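Local coordinates for protein Cyclo(L-leucyl-L-phenylalanyl) synthase (Streptomyces noursei, PDB 3OQV) that catalyses the ATP-independent formation of cyclodipeptides, such as cyclo(L-phenylalanyl-L-leucyl), from aminoacyl-tRNAs on the route to the antibacterial albonoursin, at residues L52-Q57 / A226-R231; S120-T125 / G191-P196. All blocks are in the same frame, centred on the assembly; numbering follows the deposited sequence.

Interaction 1. Residues L52-Q57 / A226-R231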
loop_
_atom_site.group_PDB
_atom_site.type_symbol
_atom_site.label_atom_id
_atom_site.label_comp_id
_atom_site.label_asym_id
_atom_site.label_seq_id
_atom_site.Cartn_x
_atom_site.Cartn_y
_atom_site.Cartn_z
ATOM N N LEU A 52 -13.671 -3.385 -4.644
ATOM C CA LEU A 52 -13.599 -4.812 -4.930
ATOM C C LEU A 52 -14.476 -5.208 -6.116
ATOM O O LEU A 52 -14.058 -5.992 -6.975
ATOM C CB LEU A 52 -13.986 -5.633 -3.697
ATOM C CG LEU A 52 -12.984 -5.628 -2.544
ATOM C CD1 LEU A 52 -13.534 -6.382 -1.330
ATOM C CD2 LEU A 52 -11.660 -6.228 -3.009
ATOM N N GLN A 53 -15.691 -4.669 -6.161
ATOM C CA GLN A 53 -16.621 -4.996 -7.232
ATOM C C GLN A 53 -16.100 -4.438 -8.551
ATOM O O GLN A 53 -16.098 -5.118 -9.576
ATOM C CB GLN A 53 -18.000 -4.408 -6.934
ATOM C CG GLN A 53 -18.743 -5.107 -5.809
ATOM C CD GLN A 53 -20.048 -4.414 -5.461
ATOM O OE1 GLN A 53 -20.076 -3.210 -5.199
ATOM N NE2 GLN A 53 -21.138 -5.175 -5.454
ATOM N N TRP A 54 -15.659 -3.189 -8.509
ATOM C CA TRP A 54 -15.081 -2.545 -9.673
ATOM C C TRP A 54 -13.937 -3.375 -10.245
ATOM O O TRP A 54 -13.874 -3.602 -11.453
ATOM C CB TRP A 54 -14.582 -1.153 -9.299
ATOM C CG TRP A 54 -13.978 -0.403 -10.444
ATOM C CD1 TRP A 54 -14.641 0.319 -11.395
ATOM C CD2 TRP A 54 -12.582 -0.257 -10.729
ATOM N NE1 TRP A 54 -13.739 0.891 -12.266
ATOM C CE2 TRP A 54 -12.471 0.538 -11.887
ATOM C CE3 TRP A 54 -11.416 -0.735 -10.122
ATOM C CZ2 TRP A 54 -11.239 0.871 -12.448
ATOM C CZ3 TRP A 54 -10.197 -0.410 -10.687
ATOM C CH2 TRP A 54 -10.116 0.405 -11.821
ATOM N N ALA A 55 -13.040 -3.833 -9.375
ATOM C CA ALA A 55 -11.864 -4.577 -9.821
ATOM C C ALA A 55 -12.243 -5.975 -10.279
ATOM O O ALA A 55 -11.739 -6.462 -11.297
ATOM C CB ALA A 55 -10.821 -4.647 -8.719
ATOM N N GLY A 56 -13.137 -6.615 -9.528
ATOM C CA GLY A 56 -13.672 -7.919 -9.902
ATOM C C GLY A 56 -14.254 -7.955 -11.304
ATOM O O GLY A 56 -14.318 -9.018 -11.929
ATOM N N GLN A 57 -14.698 -6.805 -11.798
ATOM C CA GLN A 57 -15.300 -6.748 -13.130
ATOM C C GLN A 57 -14.281 -6.467 -14.225
ATOM O O GLN A 57 -14.529 -6.750 -15.394
ATOM C CB GLN A 57 -16.415 -5.708 -13.185
ATOM C CG GLN A 57 -17.764 -6.234 -12.750
ATOM C CD GLN A 57 -18.587 -5.179 -12.039
ATOM O OE1 GLN A 57 -18.672 -4.035 -12.490
ATOM N NE2 GLN A 57 -19.178 -5.550 -10.907
ATOM N N ALA A 226 1.314 -0.192 -13.924
ATOM C CA ALA A 226 0.472 0.991 -14.141
ATOM C C ALA A 226 -0.153 1.464 -12.826
ATOM O O ALA A 226 -0.137 0.743 -11.826
ATOM C CB ALA A 226 -0.603 0.685 -15.145
ATOM N N TYR A 227 -0.655 2.696 -12.827
ATOM C CA TYR A 227 -1.185 3.322 -11.617
ATOM C C TYR A 227 -2.492 4.019 -11.982
ATOM O O TYR A 227 -2.482 5.010 -12.719
ATOM C CB TYR A 227 -0.207 4.375 -11.092
ATOM C CG TYR A 227 1.214 3.903 -10.921
ATOM C CD1 TYR A 227 1.611 3.252 -9.755
ATOM C CD2 TYR A 227 2.157 4.101 -11.923
ATOM C CE1 TYR A 227 2.917 2.836 -9.585
ATOM C CE2 TYR A 227 3.473 3.687 -11.762
ATOM C CZ TYR A 227 3.841 3.051 -10.590
ATOM O OH TYR A 227 5.138 2.639 -10.412
ATOM N N VAL A 228 -3.611 3.497 -11.487
ATOM C CA VAL A 228 -4.922 3.956 -11.929
ATOM C C VAL A 228 -5.641 4.605 -10.760
ATOM O O VAL A 228 -5.779 3.988 -9.692
ATOM C CB VAL A 228 -5.756 2.806 -12.506
ATOM C CG1 VAL A 228 -7.198 3.222 -12.714
ATOM C CG2 VAL A 228 -5.154 2.359 -13.858
ATOM N N VAL A 229 -5.948 5.893 -10.898
ATOM C CA VAL A 229 -6.613 6.620 -9.815
ATOM C C VAL A 229 -8.068 6.180 -9.704
ATOM O O VAL A 229 -8.748 5.999 -10.706
ATOM C CB VAL A 229 -6.516 8.159 -9.972
ATOM C CG1 VAL A 229 -7.219 8.638 -11.253
ATOM C CG2 VAL A 229 -7.095 8.853 -8.732
ATOM N N VAL A 230 -8.507 5.890 -8.488
ATOM C CA VAL A 230 -9.881 5.461 -8.299
ATOM C C VAL A 230 -10.625 6.534 -7.510
ATOM O O VAL A 230 -10.207 6.899 -6.417
ATOM C CB VAL A 230 -9.931 4.097 -7.574
ATOM C CG1 VAL A 230 -11.330 3.809 -7.098
ATOM C CG2 VAL A 230 -9.442 2.988 -8.514
ATOM N N ARG A 231 -11.668 7.101 -8.107
ATOM C CA ARG A 231 -12.420 8.163 -7.445
ATOM C C ARG A 231 -13.821 7.668 -7.096
ATOM O O ARG A 231 -14.519 7.117 -7.951
ATOM C CB ARG A 231 -12.481 9.412 -8.336
ATOM C CG ARG A 231 -11.110 9.958 -8.760
ATOM C CD ARG A 231 -11.248 11.306 -9.475
ATOM N NE ARG A 231 -9.983 11.810 -10.009
ATOM C CZ ARG A 231 -9.607 11.678 -11.281
ATOM N NH1 ARG A 231 -10.374 11.006 -12.126
ATOM N NH2 ARG A 231 -8.463 12.202 -11.709
#

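Interaction 2. Residues S120-T125 / G191-P196. With PO4 (phosphate ion), chain D.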
loop_
_atom_site.group_PDB
_atom_site.type_symbol
_atom_site.label_atom_id
_atom_site.label_comp_id
_atom_site.label_asym_id
_atom_site.label_seq_id
_atom_site.Cartn_x
_atom_site.Cartn_y
_atom_site.Cartn_z
ATOM N N SER A 120 3.399 -8.374 5.515
ATOM C CA SER A 120 4.369 -9.213 6.201
ATOM C C SER A 120 4.403 -10.642 5.658
ATOM O O SER A 120 5.477 -11.198 5.482
ATOM C CB SER A 120 4.170 -9.181 7.730
ATOM O OG SER A 120 3.010 -9.889 8.099
ATOM N N GLU A 121 3.251 -11.186 5.262
ATOM C CA GLU A 121 3.222 -12.504 4.642
ATOM C C GLU A 121 3.869 -12.460 3.255
ATOM O O GLU A 121 4.603 -13.360 2.864
ATOM C CB GLU A 121 1.779 -12.989 4.495
ATOM C CG GLU A 121 1.663 -14.422 4.022
ATOM C CD GLU A 121 0.221 -14.829 3.787
ATOM O OE1 GLU A 121 -0.675 -14.166 4.359
ATOM O OE2 GLU A 121 -0.010 -15.781 3.001
ATOM N N LEU A 122 3.542 -11.421 2.502
ATOM C CA LEU A 122 4.034 -11.253 1.149
ATOM C C LEU A 122 5.564 -11.134 1.165
ATOM O O LEU A 122 6.265 -11.621 0.253
ATOM C CB LEU A 122 3.405 -9.988 0.575
ATOM C CG LEU A 122 3.689 -9.675 -0.885
ATOM C CD1 LEU A 122 3.286 -10.835 -1.770
ATOM C CD2 LEU A 122 2.910 -8.423 -1.277
ATOM N N GLN A 123 6.088 -10.581 2.258
ATOM C CA GLN A 123 7.516 -10.311 2.355
ATOM C C GLN A 123 8.310 -11.605 2.466
ATOM O O GLN A 123 9.523 -11.617 2.260
ATOM C CB GLN A 123 7.811 -9.438 3.571
ATOM C CG GLN A 123 7.465 -7.971 3.395
ATOM C CD GLN A 123 8.068 -7.141 4.487
ATOM O OE1 GLN A 123 7.921 -7.468 5.666
ATOM N NE2 GLN A 123 8.841 -6.121 4.109
ATOM N N GLU A 124 7.626 -12.687 2.810
ATOM C CA GLU A 124 8.263 -14.003 2.909
ATOM C C GLU A 124 8.528 -14.638 1.545
ATOM O O GLU A 124 9.355 -15.541 1.430
ATOM C CB GLU A 124 7.417 -14.941 3.773
ATOM C CG GLU A 124 7.485 -14.595 5.253
ATOM C CD GLU A 124 8.899 -14.735 5.812
ATOM O OE1 GLU A 124 9.366 -15.886 5.968
ATOM O OE2 GLU A 124 9.547 -13.698 6.085
ATOM N N THR A 125 7.809 -14.190 0.520
ATOM C CA THR A 125 7.811 -14.898 -0.755
ATOM C C THR A 125 9.087 -14.574 -1.518
ATOM O O THR A 125 9.598 -13.458 -1.438
ATOM C CB THR A 125 6.588 -14.542 -1.615
ATOM O OG1 THR A 125 6.618 -13.148 -1.938
ATOM C CG2 THR A 125 5.299 -14.849 -0.858
ATOM N N GLY A 191 6.540 -8.303 -11.150
ATOM C CA GLY A 191 7.486 -9.269 -10.606
ATOM C C GLY A 191 7.065 -9.821 -9.253
ATOM O O GLY A 191 7.284 -10.994 -8.957
ATOM N N VAL A 192 6.474 -8.973 -8.422
ATOM C CA VAL A 192 5.984 -9.408 -7.111
ATOM C C VAL A 192 4.860 -10.456 -7.211
ATOM O O VAL A 192 4.802 -11.404 -6.404
ATOM C CB VAL A 192 5.519 -8.200 -6.264
ATOM C CG1 VAL A 192 4.826 -8.668 -4.986
ATOM C CG2 VAL A 192 6.731 -7.315 -5.887
ATOM N N PHE A 193 3.937 -10.253 -8.148
ATOM C CA PHE A 193 2.732 -11.079 -8.224
ATOM C C PHE A 193 2.784 -12.031 -9.418
ATOM O O PHE A 193 1.791 -12.695 -9.723
ATOM C CB PHE A 193 1.465 -10.208 -8.289
ATOM C CG PHE A 193 1.266 -9.359 -7.076
ATOM C CD1 PHE A 193 0.842 -9.932 -5.878
ATOM C CD2 PHE A 193 1.619 -8.015 -7.089
ATOM C CE1 PHE A 193 0.705 -9.165 -4.724
ATOM C CE2 PHE A 193 1.488 -7.235 -5.940
ATOM C CZ PHE A 193 1.035 -7.811 -4.756
ATOM N N SER A 194 3.903 -12.015 -10.139
ATOM C CA SER A 194 4.111 -12.871 -11.320
ATOM C C SER A 194 3.004 -12.740 -12.370
ATOM O O SER A 194 2.395 -13.738 -12.789
ATOM C CB SER A 194 4.265 -14.353 -10.921
ATOM O OG SER A 194 4.911 -14.512 -9.670
ATOM N N VAL A 195 2.794 -11.521 -12.850
ATOM C CA VAL A 195 1.806 -11.267 -13.882
ATOM C C VAL A 195 2.431 -10.333 -14.893
ATOM O O VAL A 195 3.395 -9.628 -14.575
ATOM C CB VAL A 195 0.547 -10.595 -13.298
ATOM C CG1 VAL A 195 -0.279 -11.603 -12.507
ATOM C CG2 VAL A 195 0.939 -9.393 -12.435
ATOM N N PRO A 196 1.929 -10.357 -16.138
ATOM C CA PRO A 196 2.599 -9.598 -17.190
ATOM C C PRO A 196 2.399 -8.095 -16.995
ATOM O O PRO A 196 3.261 -7.305 -17.358
ATOM C CB PRO A 196 1.896 -10.061 -18.474
ATOM C CG PRO A 196 1.152 -11.321 -18.099
ATOM C CD PRO A 196 0.812 -11.168 -16.652
HETATM P P PO4 D . 11.721 -5.393 6.481
HETATM O O1 PO4 D . 10.487 -4.695 5.941
HETATM O O2 PO4 D . 12.865 -4.405 6.463
HETATM O O3 PO4 D . 11.472 -5.888 7.886
HETATM O O4 PO4 D . 12.049 -6.583 5.611
#

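Interaction 1. Residues L52-Q57 / A226-R231
The six-membered half of the Trp54 indole reaches from helix 45-58 to Val228 of strand 225-229 and to Val230 two residues on. Val230 lays one methyl over a face of the ring, with CG2 4.1 Å from Trp54 CZ3, and the two side chains approach from opposite directions. Val228 comes in at a slant, its CG1 4.2 Å from Trp54 CH2 at the far corner of the indole. Different branches do the touching: in Val228 it is the methyl anti to the backbone N (chi1 169°), in Val230 the one anti to the carbonyl carbon. The indole stretches away from its helix because CG of Trp54 lies anti to the backbone N (chi1 -179°), and bridges backbones whose nearest CA atoms, those of Trp54 and Val230, are 9.6 Å apart.

Further out, Cys201 of strand 198-202 and Leu235 of helix 232-238 also pack on Trp54, and Leu235 touches Val230 as well. Backbone hydrogen bonds to the neighbouring strand set the valines in place, Val228 with Leu200 and Tyr202, Val230 with Tyr202. The contact thus joins helix 45-58 to the outermost strand of this Rossmann fold, 225-229, and the residues that follow it. Only carbon atoms meet, and just 98 Å² is buried, which implies a light apolar contact held by dispersion and by shielding carbon from water, without directional bonds.

Interaction 2. Residues S120-T125 / G191-P196
Leu122 sets its forked end against Val192 and Phe193, which pack on each other near the end of helix 169-193, and crosses both side chains at about a right angle. Its CD1 lies 4.2 Å from Val192 CG1, while CD2 approaches the outer end of the phenyl ring obliquely, 4.0 Å from Phe193 CZ. Leu122 extends toward the helix with CG anti to the backbone N (chi1 -175°). Val192 CG1 is shared: besides meeting the leucine it sits over the centre of one face of Phe193, 3.7 Å above the ring plane. Leu122 and Phe193 both pack on Val65 of the Rossmann sheet, so helix 119-122 and the end of helix 169-193 meet over it; Phe193 also meets the ring of His31. Leu122 also opens a type I turn that ends at Thr125, and there Leu122 O accepts both Thr125 N and, in the carbonyl plane, Thr125 OG1 at 2.7 Å. Gln123 carries its amide to a phosphate ion, probably from the crystallisation liquor; NE2 donates to phosphate O1 at 2.8 Å, nearly straight at 171°, and also hydrogen-bonds Tyr128 OH. A leucine in its place would probably leave Tyr128 OH and the phosphate without this partner, the ion keeping His70 NE2.

Overall arrangement
Interactions 1 and 2 lie in one Rossmann-type domain, with centres 19 Å apart and nearest atoms about 8 Å apart, so they do not touch. Along the chain, interaction 2 is nested inside the loop that interaction 1 closes. Strand 198-202 brings them near a common site: the side chain of Leu200, essential for the specificity of the synthase, is about 7 Å from that of Val228 and about 8 Å from that of Phe193. The bound dithiane diol, whose pocket includes the inferred nucleophile Ser37, is about 10 Å from the side chain of Val230 and about 8 Å from that of Leu122. Neither contact includes a residue of the pocket; both lie in the packing around it.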